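Local coordinates for quinoline 2-oxidoreductase medium subunit (Pseudomonas putida, PDB 1T3Q), which binds FAD as the flavoprotein subunit of a molybdenum hydroxylase and probably takes part in its electron transfer during quinoline oxidation, at residues V193-L199 with R210-V216; K95-H99 with W178-E182; A129-M135 with V146-F151; A73-F78 with R106-G112. All coordinates share one frame; numbering follows the deposited sequence.

Contact 1 (V193-L199 with R210-V216); sequences VMAAAGL and RIALGAV
M194 and G214 pair near one end of an antiparallel ladder, M194 N giving to G214 O at 3.0 Å and G214 N to M194 O at 2.8 Å. The pairs A196/A212 and G198/R210 repeat the exchange along the hairpin of strands 193-202 and 205-214. M194 CB lies on the face that carries A196 and A212, 4.2 Å from G214 O, and chi1 of 58° swings CG between the backbone N and the carbonyl carbon, 3.4 Å from the same oxygen. SD only carries the chain on, straight at chi2 (177°), and the bend at chi3 (80°) brings CE to 4.3 Å from A215 CB. A side chain on G214 would run into M194 CG. On the other face, I211 CD1 rests 3.8 Å from A197 CB, and at the end away from the hairpin turn V193 CG1 meets V216 CG2 at 3.7 Å. Helix 123-130 covers the M194 face through E123 and F126. Six N-H...O=C bonds satisfy the peptide groups of three pairs, while A195, A196, A197 and A212 bring only methyls; side-chain contact is sparse, and the pairing seems to rest chiefly on the main chain.

Contact 2 (K95-H99 with W178-E182); sequences KVLAH and WEFDE
K95 NZ reaches E179 OE2 at 3.0 Å in a salt bridge, coming in from above the carboxylate plane. Both chains are bent, the lysine at chi3 and the glutamate at chi2, and they meet at a slant. Water 1 adds a weak link to K95 NZ and donates to W178 O. Deeper in, F180 is the hub: its CG stands anti to the backbone N (chi1 170°), presenting one ring face to V96, whose CG2 lies 3.7 Å from F180 CG in a CH-pi contact. The same ring turns its edge toward the face of H99 in an offset edge-to-face pair, with the planes at 63°. Two waters in the plane of the imidazole serve its nitrogens. Water 2 joins H99 ND1, at 2.7 Å, to E182 OE1, and water 3 joins H99 NE2 to F180 O; each donates to its protein oxygen. E182 also runs alongside the histidine, its OE1 3.5 Å from H99 CB. D181 is held differently, OD1 in a salt bridge with R274 and OD2 accepting from E182 N at 2.8 Å. E182 OE2 lies close to E123, an FAD-binding residue, so one of these carboxylates may be protonated. H99 itself touches the FAD. The contact is thus a helix end packed on the edge strand of an antiparallel sheet, where the FAD-binding and C-terminal regions of this flavoprotein family meet beside the cofactor pocket.

Contact 3 (A129-M135 with V146-F151); sequences ATLGATM and VSATDF
M135 N donates to V146 O at 2.7 Å, nearly straight along the C=O axis, and V146 N returns a bond to M135 O. This is the hydrogen-bonded pair of a beta hairpin, strands 134-139 and 142-147, flanked by two helix ends. Helix 123-130 finishes in a Schellman motif with G132 at positive phi; helix 148-151 starts at its N-cap S147, whose OG accepts from D150 N at 3.1 Å. Between them A148 N reaches A133 O at 2.8 Å, and A148 CB presses against the backbone of A129, 3.4 Å from A129 CA. M135 packs against both A148 and F151. Bent at chi2 (70°), it crosses F151 at about a right angle and lays CG over one face of the ring, toward the rim, while SD stands obliquely in a Met-aromatic contact and also lies 3.7 Å from A148 CA. An alanine in place of M135 is likely to open a gap beside A148 and cost the F151 ring the CG and SD contact on that face. L166, an FAD-binding residue, and L115 also pack on M135 and F151. On the outer side, water 4 donates to A129 O and is hydrogen-bonded to T149 OG1 at 2.6 Å.

Contact 4 (A73-F78 with R106-G112); sequences AMVTHF and RNRGTLG. With FAD (flavin-adenine dinucleotide), chain R.
H77 and T110 stand side by side, holding different parts of the FAD. In H77 a first torsion of -60° sets CG opposite the carbonyl carbon, and chi2 of -36° turns the ring so that G109 O and T110 N lie over one face and NE2 is hydrogen-bonded to the ribityl oxygen FAD O2' at 3.0 Å. H77 N is tied to G109 O at 2.8 Å. In T110 a chi1 of 67° tucks OG1 between N and carbonyl carbon, where it donates to FAD O1P at 2.7 Å and also caps G113 N; T110 N gives O1P a second bond at 2.9 Å. T76 caps its own helix in the same rotamer, through R79 N. Around them L111 N bonds to V75 O, G112 N to A73 O, and F78 N to R106 O. A leucine at H77 would probably leave FAD O2' without this partner and the ribityl chain freer to turn. G109 CA passes 3.1 Å from FAD O3', and a side chain there would strike both the cofactor and H77. The phosphate is therefore gripped by neutral N-H and O-H donors at the start of helix 111-117, whose dipole would probably steady its negative charge.

Along the chain contact 4 closes first and contact 3 follows; contact 2 starts between the two segments of contact 4 and ends after contact 3, and contact 1 comes last. Contacts 1 and 2 share the C-terminal antiparallel sheet, where strands 177-183 and 193-202 are neighbours and A195 N probably bonds to D181 O; their centres are 10 Å apart. W178 packs on T130 and L131, joining contact 2 to contact 3, and L97 touches H77 and R106 of contact 4. Contacts 1 and 4 lie about 22 Å apart, centre to centre, on opposite sides of the chain's centre. Helix 123-130, with E123 at the FAD and F126 and T130 on the C-terminal sheet, links the two.

Contact 1 (V193-L199 with R210-V216)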
# COMPACT_ATOMS: atom_id res chain seq x y z
N VAL C 193 43.50 -17.14 -24.16
CA VAL C 193 44.86 -16.92 -24.65
C VAL C 193 44.93 -15.65 -25.50
O VAL C 193 44.00 -15.34 -26.24
CB VAL C 193 45.35 -18.10 -25.53
CG1 VAL C 193 45.36 -19.40 -24.73
CG2 VAL C 193 44.45 -18.25 -26.76
N MET C 194 46.03 -14.92 -25.37
CA MET C 194 46.23 -13.72 -26.17
C MET C 194 47.65 -13.76 -26.72
O MET C 194 48.51 -14.44 -26.17
CB MET C 194 46.00 -12.45 -25.34
CG MET C 194 46.87 -12.29 -24.11
SD MET C 194 46.54 -10.71 -23.30
CE MET C 194 45.05 -11.07 -22.42
N ALA C 195 47.87 -13.06 -27.83
CA ALA C 195 49.19 -13.05 -28.44
C ALA C 195 49.43 -11.74 -29.17
O ALA C 195 48.50 -11.10 -29.68
CB ALA C 195 49.34 -14.22 -29.40
N ALA C 196 50.70 -11.34 -29.21
CA ALA C 196 51.09 -10.11 -29.89
C ALA C 196 52.29 -10.45 -30.75
O ALA C 196 53.11 -11.29 -30.40
CB ALA C 196 51.46 -9.04 -28.86
N ALA C 197 52.38 -9.79 -31.90
CA ALA C 197 53.49 -10.03 -32.81
C ALA C 197 54.00 -8.69 -33.30
O ALA C 197 53.26 -7.92 -33.92
CB ALA C 197 53.03 -10.88 -33.98
N GLY C 198 55.27 -8.42 -33.01
CA GLY C 198 55.90 -7.18 -33.44
C GLY C 198 56.93 -7.56 -34.49
O GLY C 198 57.86 -8.32 -34.20
N LEU C 199 56.78 -7.04 -35.70
CA LEU C 199 57.70 -7.37 -36.77
C LEU C 199 58.34 -6.19 -37.47
O LEU C 199 57.77 -5.11 -37.55
CB LEU C 199 56.99 -8.21 -37.84
CG LEU C 199 56.27 -9.47 -37.40
CD1 LEU C 199 55.59 -10.09 -38.61
CD2 LEU C 199 57.24 -10.44 -36.76
N ARG C 210 59.27 -10.06 -32.43
CA ARG C 210 59.01 -10.18 -31.00
C ARG C 210 57.62 -10.78 -30.90
O ARG C 210 56.62 -10.12 -31.18
CB ARG C 210 59.05 -8.81 -30.30
CG ARG C 210 60.44 -8.21 -30.17
CD ARG C 210 61.33 -8.99 -29.19
NE ARG C 210 60.88 -8.85 -27.80
CZ ARG C 210 61.55 -9.32 -26.75
NH1 ARG C 210 62.70 -9.96 -26.91
NH2 ARG C 210 61.07 -9.15 -25.52
N ILE C 211 57.57 -12.06 -30.53
CA ILE C 211 56.31 -12.79 -30.38
C ILE C 211 56.07 -13.01 -28.89
O ILE C 211 56.97 -13.47 -28.19
CB ILE C 211 56.39 -14.16 -31.08
CG1 ILE C 211 56.89 -13.99 -32.51
CG2 ILE C 211 55.02 -14.84 -31.06
CD1 ILE C 211 56.08 -13.01 -33.35
N ALA C 212 54.88 -12.67 -28.42
CA ALA C 212 54.54 -12.83 -27.02
C ALA C 212 53.15 -13.41 -26.80
O ALA C 212 52.21 -13.09 -27.52
CB ALA C 212 54.65 -11.49 -26.30
N LEU C 213 53.03 -14.28 -25.80
CA LEU C 213 51.76 -14.90 -25.47
C LEU C 213 51.37 -14.54 -24.05
O LEU C 213 52.21 -14.54 -23.15
CB LEU C 213 51.84 -16.42 -25.61
CG LEU C 213 51.78 -17.01 -27.02
CD1 LEU C 213 53.01 -16.58 -27.82
CD2 LEU C 213 51.72 -18.52 -26.93
N GLY C 214 50.10 -14.22 -23.85
CA GLY C 214 49.62 -13.87 -22.52
C GLY C 214 48.43 -14.72 -22.12
O GLY C 214 47.82 -15.38 -22.96
N ALA C 215 48.11 -14.70 -20.83
CA ALA C 215 46.98 -15.45 -20.29
C ALA C 215 47.17 -16.96 -20.35
O ALA C 215 46.30 -17.72 -19.91
CB ALA C 215 45.70 -15.05 -21.02
N VAL C 216 48.29 -17.42 -20.90
CA VAL C 216 48.55 -18.85 -20.96
C VAL C 216 49.22 -19.22 -19.66
O VAL C 216 48.90 -20.24 -19.04
CB VAL C 216 49.47 -19.20 -22.15
CG1 VAL C 216 49.72 -20.70 -22.17
CG2 VAL C 216 48.82 -18.77 -23.45

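Contact 2 (K95-H99 with W178-E182)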
# COMPACT_ATOMS: atom_id res chain seq x y z
N LYS C 95 44.17 -0.52 -29.99
CA LYS C 95 43.66 -1.71 -30.65
C LYS C 95 43.52 -2.86 -29.65
O LYS C 95 42.63 -3.71 -29.78
CB LYS C 95 44.56 -2.11 -31.82
CG LYS C 95 44.56 -1.07 -32.94
CD LYS C 95 45.02 -1.64 -34.27
CE LYS C 95 46.46 -2.09 -34.24
NZ LYS C 95 46.90 -2.51 -35.60
N VAL C 96 44.39 -2.87 -28.65
CA VAL C 96 44.34 -3.91 -27.62
C VAL C 96 43.19 -3.62 -26.65
O VAL C 96 42.48 -4.53 -26.22
CB VAL C 96 45.67 -3.96 -26.82
CG1 VAL C 96 45.53 -4.92 -25.64
CG2 VAL C 96 46.81 -4.40 -27.72
N LEU C 97 43.01 -2.34 -26.33
CA LEU C 97 41.96 -1.92 -25.41
C LEU C 97 40.55 -2.22 -25.90
O LEU C 97 39.61 -2.25 -25.11
CB LEU C 97 42.11 -0.43 -25.11
CG LEU C 97 43.31 -0.08 -24.23
CD1 LEU C 97 43.60 1.40 -24.28
CD2 LEU C 97 43.03 -0.53 -22.80
N ALA C 98 40.39 -2.44 -27.20
CA ALA C 98 39.09 -2.76 -27.76
C ALA C 98 38.60 -4.11 -27.22
O ALA C 98 37.40 -4.38 -27.18
CB ALA C 98 39.16 -2.80 -29.28
N HIS C 99 39.55 -4.94 -26.80
CA HIS C 99 39.26 -6.26 -26.27
C HIS C 99 38.99 -6.25 -24.77
O HIS C 99 38.48 -7.22 -24.21
CB HIS C 99 40.43 -7.21 -26.55
CG HIS C 99 40.63 -7.51 -28.01
ND1 HIS C 99 39.88 -8.46 -28.68
CD2 HIS C 99 41.47 -6.98 -28.92
CE1 HIS C 99 40.25 -8.49 -29.95
NE2 HIS C 99 41.21 -7.60 -30.12
N TRP C 178 53.27 -3.71 -34.65
CA TRP C 178 52.50 -4.63 -33.82
C TRP C 178 51.06 -4.93 -34.22
O TRP C 178 50.35 -4.08 -34.75
CB TRP C 178 52.46 -4.12 -32.38
CG TRP C 178 53.76 -4.15 -31.66
CD1 TRP C 178 54.65 -3.12 -31.50
CD2 TRP C 178 54.32 -5.27 -30.96
NE1 TRP C 178 55.72 -3.53 -30.75
CE2 TRP C 178 55.54 -4.85 -30.40
CE3 TRP C 178 53.90 -6.59 -30.76
CZ2 TRP C 178 56.36 -5.70 -29.65
CZ3 TRP C 178 54.70 -7.44 -30.00
CH2 TRP C 178 55.92 -6.99 -29.46
N GLU C 179 50.65 -6.16 -33.92
CA GLU C 179 49.29 -6.62 -34.16
C GLU C 179 48.98 -7.50 -32.96
O GLU C 179 49.86 -8.18 -32.43
CB GLU C 179 49.17 -7.41 -35.47
CG GLU C 179 49.36 -6.55 -36.72
CD GLU C 179 48.30 -5.47 -36.87
OE1 GLU C 179 48.44 -4.62 -37.78
OE2 GLU C 179 47.31 -5.46 -36.10
N PHE C 180 47.73 -7.48 -32.51
CA PHE C 180 47.31 -8.24 -31.35
C PHE C 180 46.00 -8.96 -31.60
O PHE C 180 45.18 -8.53 -32.41
CB PHE C 180 47.15 -7.29 -30.16
CG PHE C 180 46.50 -7.91 -28.95
CD1 PHE C 180 47.27 -8.52 -27.96
CD2 PHE C 180 45.12 -7.87 -28.79
CE1 PHE C 180 46.67 -9.08 -26.83
CE2 PHE C 180 44.51 -8.44 -27.67
CZ PHE C 180 45.28 -9.04 -26.68
N ASP C 181 45.80 -10.06 -30.88
CA ASP C 181 44.57 -10.83 -31.00
C ASP C 181 44.46 -11.75 -29.79
O ASP C 181 45.44 -11.96 -29.08
CB ASP C 181 44.55 -11.64 -32.29
CG ASP C 181 43.15 -12.05 -32.70
OD1 ASP C 181 43.03 -12.76 -33.72
OD2 ASP C 181 42.18 -11.65 -32.03
N GLU C 182 43.28 -12.29 -29.56
CA GLU C 182 43.07 -13.18 -28.43
C GLU C 182 41.85 -14.05 -28.67
O GLU C 182 41.09 -13.82 -29.60
CB GLU C 182 42.87 -12.36 -27.15
CG GLU C 182 41.52 -11.65 -27.06
CD GLU C 182 41.40 -10.76 -25.84
OE1 GLU C 182 40.27 -10.50 -25.38
OE2 GLU C 182 42.45 -10.31 -25.33
O HOH W 1 49.75 -1.29 -34.47
O HOH W 2 38.01 -9.98 -27.38
O HOH W 3 43.00 -7.06 -32.34

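Contact 3 (A129-M135 with V146-F151)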
# COMPACT_ATOMS: atom_id res chain seq x y z
N ALA C 129 54.48 -5.23 -20.63
CA ALA C 129 55.69 -6.03 -20.54
C ALA C 129 56.25 -6.28 -21.94
O ALA C 129 57.44 -6.12 -22.18
CB ALA C 129 55.40 -7.36 -19.85
N THR C 130 55.36 -6.65 -22.85
CA THR C 130 55.72 -6.94 -24.23
C THR C 130 56.29 -5.72 -24.96
O THR C 130 57.19 -5.85 -25.79
CB THR C 130 54.49 -7.48 -25.00
OG1 THR C 130 54.06 -8.70 -24.39
CG2 THR C 130 54.83 -7.73 -26.45
N LEU C 131 55.76 -4.54 -24.66
CA LEU C 131 56.24 -3.32 -25.29
C LEU C 131 57.45 -2.75 -24.59
O LEU C 131 57.95 -1.68 -24.95
CB LEU C 131 55.12 -2.28 -25.33
CG LEU C 131 53.94 -2.66 -26.22
CD1 LEU C 131 52.86 -1.60 -26.13
CD2 LEU C 131 54.42 -2.84 -27.65
N GLY C 132 57.93 -3.45 -23.57
CA GLY C 132 59.10 -3.00 -22.83
C GLY C 132 58.90 -1.67 -22.13
O GLY C 132 59.78 -0.81 -22.15
N ALA C 133 57.74 -1.49 -21.50
CA ALA C 133 57.47 -0.24 -20.81
C ALA C 133 58.16 -0.20 -19.45
O ALA C 133 58.64 -1.22 -18.95
CB ALA C 133 55.97 -0.06 -20.64
N THR C 134 58.21 0.99 -18.86
CA THR C 134 58.82 1.18 -17.55
C THR C 134 57.78 1.77 -16.60
O THR C 134 57.07 2.70 -16.97
CB THR C 134 60.02 2.15 -17.62
OG1 THR C 134 61.02 1.62 -18.50
CG2 THR C 134 60.62 2.36 -16.24
N MET C 135 57.69 1.23 -15.40
CA MET C 135 56.76 1.75 -14.41
C MET C 135 57.50 2.64 -13.43
O MET C 135 58.62 2.33 -13.01
CB MET C 135 56.10 0.62 -13.60
CG MET C 135 54.85 0.05 -14.21
SD MET C 135 55.23 -0.86 -15.68
CE MET C 135 53.77 -1.90 -15.82
N VAL C 146 60.90 0.47 -12.65
CA VAL C 146 61.06 -0.96 -12.81
C VAL C 146 60.45 -1.31 -14.16
O VAL C 146 59.49 -0.67 -14.58
CB VAL C 146 60.34 -1.73 -11.68
CG1 VAL C 146 58.86 -1.40 -11.70
CG2 VAL C 146 60.56 -3.22 -11.84
N SER C 147 61.02 -2.29 -14.85
CA SER C 147 60.49 -2.66 -16.15
C SER C 147 59.12 -3.31 -15.96
O SER C 147 58.83 -3.85 -14.90
CB SER C 147 61.42 -3.65 -16.86
OG SER C 147 61.32 -4.94 -16.29
N ALA C 148 58.30 -3.23 -17.00
CA ALA C 148 56.96 -3.81 -16.97
C ALA C 148 57.07 -5.31 -16.71
O ALA C 148 56.24 -5.89 -16.02
CB ALA C 148 56.25 -3.55 -18.29
N THR C 149 58.10 -5.94 -17.28
CA THR C 149 58.30 -7.37 -17.09
C THR C 149 58.56 -7.71 -15.62
O THR C 149 58.01 -8.69 -15.11
CB THR C 149 59.48 -7.89 -17.95
OG1 THR C 149 59.17 -7.70 -19.34
CG2 THR C 149 59.72 -9.38 -17.69
N ASP C 150 59.39 -6.92 -14.95
CA ASP C 150 59.68 -7.17 -13.53
C ASP C 150 58.50 -6.79 -12.65
O ASP C 150 58.30 -7.37 -11.58
CB ASP C 150 60.91 -6.39 -13.06
CG ASP C 150 62.22 -7.04 -13.48
OD1 ASP C 150 62.24 -8.28 -13.66
OD2 ASP C 150 63.22 -6.32 -13.61
N PHE C 151 57.73 -5.80 -13.09
CA PHE C 151 56.58 -5.33 -12.34
C PHE C 151 55.54 -6.43 -12.16
O PHE C 151 55.04 -6.64 -11.05
CB PHE C 151 55.93 -4.14 -13.04
CG PHE C 151 54.81 -3.51 -12.26
CD1 PHE C 151 55.09 -2.63 -11.21
CD2 PHE C 151 53.48 -3.83 -12.54
CE1 PHE C 151 54.06 -2.08 -10.46
CE2 PHE C 151 52.45 -3.28 -11.79
CZ PHE C 151 52.73 -2.41 -10.74
O HOH W 4 59.09 -5.21 -20.01

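Contact 4 (A73-F78 with R106-G112)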
# COMPACT_ATOMS: atom_id res chain seq x y z
N ALA C 73 48.87 6.85 -14.29
CA ALA C 73 48.16 5.70 -13.71
C ALA C 73 46.64 5.83 -13.70
O ALA C 73 45.93 4.83 -13.79
CB ALA C 73 48.67 5.45 -12.30
N MET C 74 46.13 7.06 -13.60
CA MET C 74 44.69 7.26 -13.55
C MET C 74 44.03 7.51 -14.91
O MET C 74 42.86 7.93 -14.98
CB MET C 74 44.35 8.39 -12.57
CG MET C 74 44.52 8.00 -11.11
SD MET C 74 43.47 6.57 -10.65
CE MET C 74 41.94 7.40 -10.28
N VAL C 75 44.77 7.27 -15.98
CA VAL C 75 44.22 7.44 -17.33
C VAL C 75 43.31 6.23 -17.57
O VAL C 75 43.75 5.09 -17.47
CB VAL C 75 45.35 7.47 -18.39
CG1 VAL C 75 44.76 7.47 -19.79
CG2 VAL C 75 46.22 8.71 -18.18
N THR C 76 42.04 6.49 -17.88
CA THR C 76 41.07 5.43 -18.12
C THR C 76 41.30 4.66 -19.41
O THR C 76 41.92 5.17 -20.34
CB THR C 76 39.63 5.99 -18.16
OG1 THR C 76 39.52 6.96 -19.21
CG2 THR C 76 39.28 6.66 -16.83
N HIS C 77 40.81 3.43 -19.47
CA HIS C 77 40.95 2.63 -20.68
C HIS C 77 40.33 3.45 -21.81
O HIS C 77 40.87 3.50 -22.92
CB HIS C 77 40.21 1.30 -20.56
CG HIS C 77 40.68 0.43 -19.44
ND1 HIS C 77 42.00 0.35 -19.05
CD2 HIS C 77 40.01 -0.44 -18.64
CE1 HIS C 77 42.12 -0.52 -18.07
NE2 HIS C 77 40.93 -1.02 -17.80
N PHE C 78 39.21 4.09 -21.52
CA PHE C 78 38.52 4.91 -22.51
C PHE C 78 39.41 5.99 -23.11
O PHE C 78 39.46 6.15 -24.33
CB PHE C 78 37.29 5.59 -21.90
CG PHE C 78 36.71 6.66 -22.78
CD1 PHE C 78 36.00 6.33 -23.92
CD2 PHE C 78 36.95 8.01 -22.49
CE1 PHE C 78 35.53 7.33 -24.78
CE2 PHE C 78 36.48 9.01 -23.34
CZ PHE C 78 35.77 8.66 -24.49
N ARG C 106 35.21 0.23 -19.25
CA ARG C 106 36.33 1.01 -19.79
C ARG C 106 36.25 2.49 -19.44
O ARG C 106 37.26 3.20 -19.46
CB ARG C 106 36.43 0.86 -21.31
CG ARG C 106 36.99 -0.49 -21.77
CD ARG C 106 37.51 -0.42 -23.20
NE ARG C 106 36.46 -0.10 -24.16
CZ ARG C 106 35.64 -1.00 -24.70
NH1 ARG C 106 35.73 -2.29 -24.38
NH2 ARG C 106 34.70 -0.61 -25.56
N ASN C 107 35.05 2.97 -19.11
CA ASN C 107 34.90 4.37 -18.75
C ASN C 107 35.41 4.65 -17.34
O ASN C 107 35.59 5.81 -16.97
CB ASN C 107 33.43 4.79 -18.85
CG ASN C 107 32.99 5.04 -20.28
OD1 ASN C 107 31.79 5.02 -20.58
ND2 ASN C 107 33.94 5.30 -21.17
N ARG C 108 35.64 3.60 -16.56
CA ARG C 108 36.14 3.76 -15.19
C ARG C 108 37.50 3.12 -14.95
O ARG C 108 38.32 3.65 -14.20
CB ARG C 108 35.14 3.18 -14.17
CG ARG C 108 33.85 3.97 -14.02
CD ARG C 108 33.10 3.56 -12.75
NE ARG C 108 33.83 3.91 -11.53
CZ ARG C 108 33.90 5.14 -11.02
NH1 ARG C 108 34.59 5.36 -9.91
NH2 ARG C 108 33.28 6.15 -11.62
N GLY C 109 37.73 1.97 -15.57
CA GLY C 109 39.00 1.27 -15.40
C GLY C 109 40.18 2.10 -15.85
O GLY C 109 40.09 2.85 -16.83
N THR C 110 41.30 1.97 -15.15
CA THR C 110 42.51 2.73 -15.48
C THR C 110 43.70 1.83 -15.77
O THR C 110 43.73 0.65 -15.40
CB THR C 110 42.90 3.69 -14.33
OG1 THR C 110 43.32 2.93 -13.19
CG2 THR C 110 41.71 4.57 -13.94
N LEU C 111 44.70 2.40 -16.44
CA LEU C 111 45.92 1.66 -16.76
C LEU C 111 46.61 1.26 -15.46
O LEU C 111 46.99 0.10 -15.28
CB LEU C 111 46.85 2.54 -17.61
CG LEU C 111 48.22 1.95 -17.97
CD1 LEU C 111 48.03 0.67 -18.79
CD2 LEU C 111 49.03 2.98 -18.76
N GLY C 112 46.77 2.22 -14.56
CA GLY C 112 47.41 1.95 -13.28
C GLY C 112 46.69 0.89 -12.46
O GLY C 112 47.33 0.03 -11.85
PA FAD R . 40.73 -0.58 -9.03
O1A FAD R . 39.74 -1.69 -9.12
O2A FAD R . 40.44 0.50 -8.29
O5B FAD R . 41.81 -1.33 -8.26
C5B FAD R . 42.76 -2.28 -8.84
C4B FAD R . 43.80 -2.71 -7.72
O4B FAD R . 45.01 -1.88 -7.94
C3B FAD R . 43.46 -2.51 -6.20
O3B FAD R . 44.05 -3.48 -5.40
C2B FAD R . 43.98 -1.06 -5.94
O2B FAD R . 44.32 -0.85 -4.59
C1B FAD R . 45.24 -1.04 -6.76
N9A FAD R . 45.58 0.26 -7.34
C8A FAD R . 44.82 1.00 -8.23
N7A FAD R . 45.48 2.02 -8.75
C5A FAD R . 46.73 1.97 -8.17
C6A FAD R . 47.96 2.80 -8.34
N6A FAD R . 48.03 3.86 -9.12
N1A FAD R . 49.05 2.41 -7.58
C2A FAD R . 49.01 1.31 -6.74
N3A FAD R . 47.93 0.50 -6.52
C4A FAD R . 46.80 0.90 -7.21
N1 FAD R . 40.35 -6.20 -17.45
C2 FAD R . 41.03 -6.65 -18.50
O2 FAD R . 42.24 -6.65 -18.54
N3 FAD R . 40.38 -7.36 -19.57
C4 FAD R . 39.02 -7.68 -19.52
O4 FAD R . 38.53 -8.31 -20.43
C4X FAD R . 38.28 -7.26 -18.33
N5 FAD R . 36.94 -7.54 -18.21
C5X FAD R . 36.26 -7.03 -17.12
C6 FAD R . 34.86 -7.34 -17.00
C7 FAD R . 34.10 -6.87 -15.94
C7M FAD R . 32.64 -7.25 -15.85
C8 FAD R . 34.72 -6.00 -14.91
C8M FAD R . 33.95 -5.45 -13.74
C9 FAD R . 36.09 -5.66 -15.02
C9A FAD R . 36.87 -6.18 -16.10
N10 FAD R . 38.30 -5.91 -16.28
C10 FAD R . 39.00 -6.44 -17.32
C1' FAD R . 39.02 -5.18 -15.19
C2' FAD R . 39.30 -3.69 -15.54
O2' FAD R . 40.35 -3.62 -16.51
C3' FAD R . 39.69 -3.03 -14.21
O3' FAD R . 39.32 -1.65 -14.34
C4' FAD R . 41.20 -3.13 -13.89
O4' FAD R . 41.62 -4.49 -13.80
C5' FAD R . 41.40 -2.46 -12.56
O5' FAD R . 41.58 -0.93 -12.77
P FAD R . 40.83 0.02 -11.87
O1P FAD R . 41.28 1.42 -12.31
O2P FAD R . 39.47 -0.22 -11.83
O3P FAD R . 41.33 -0.19 -10.50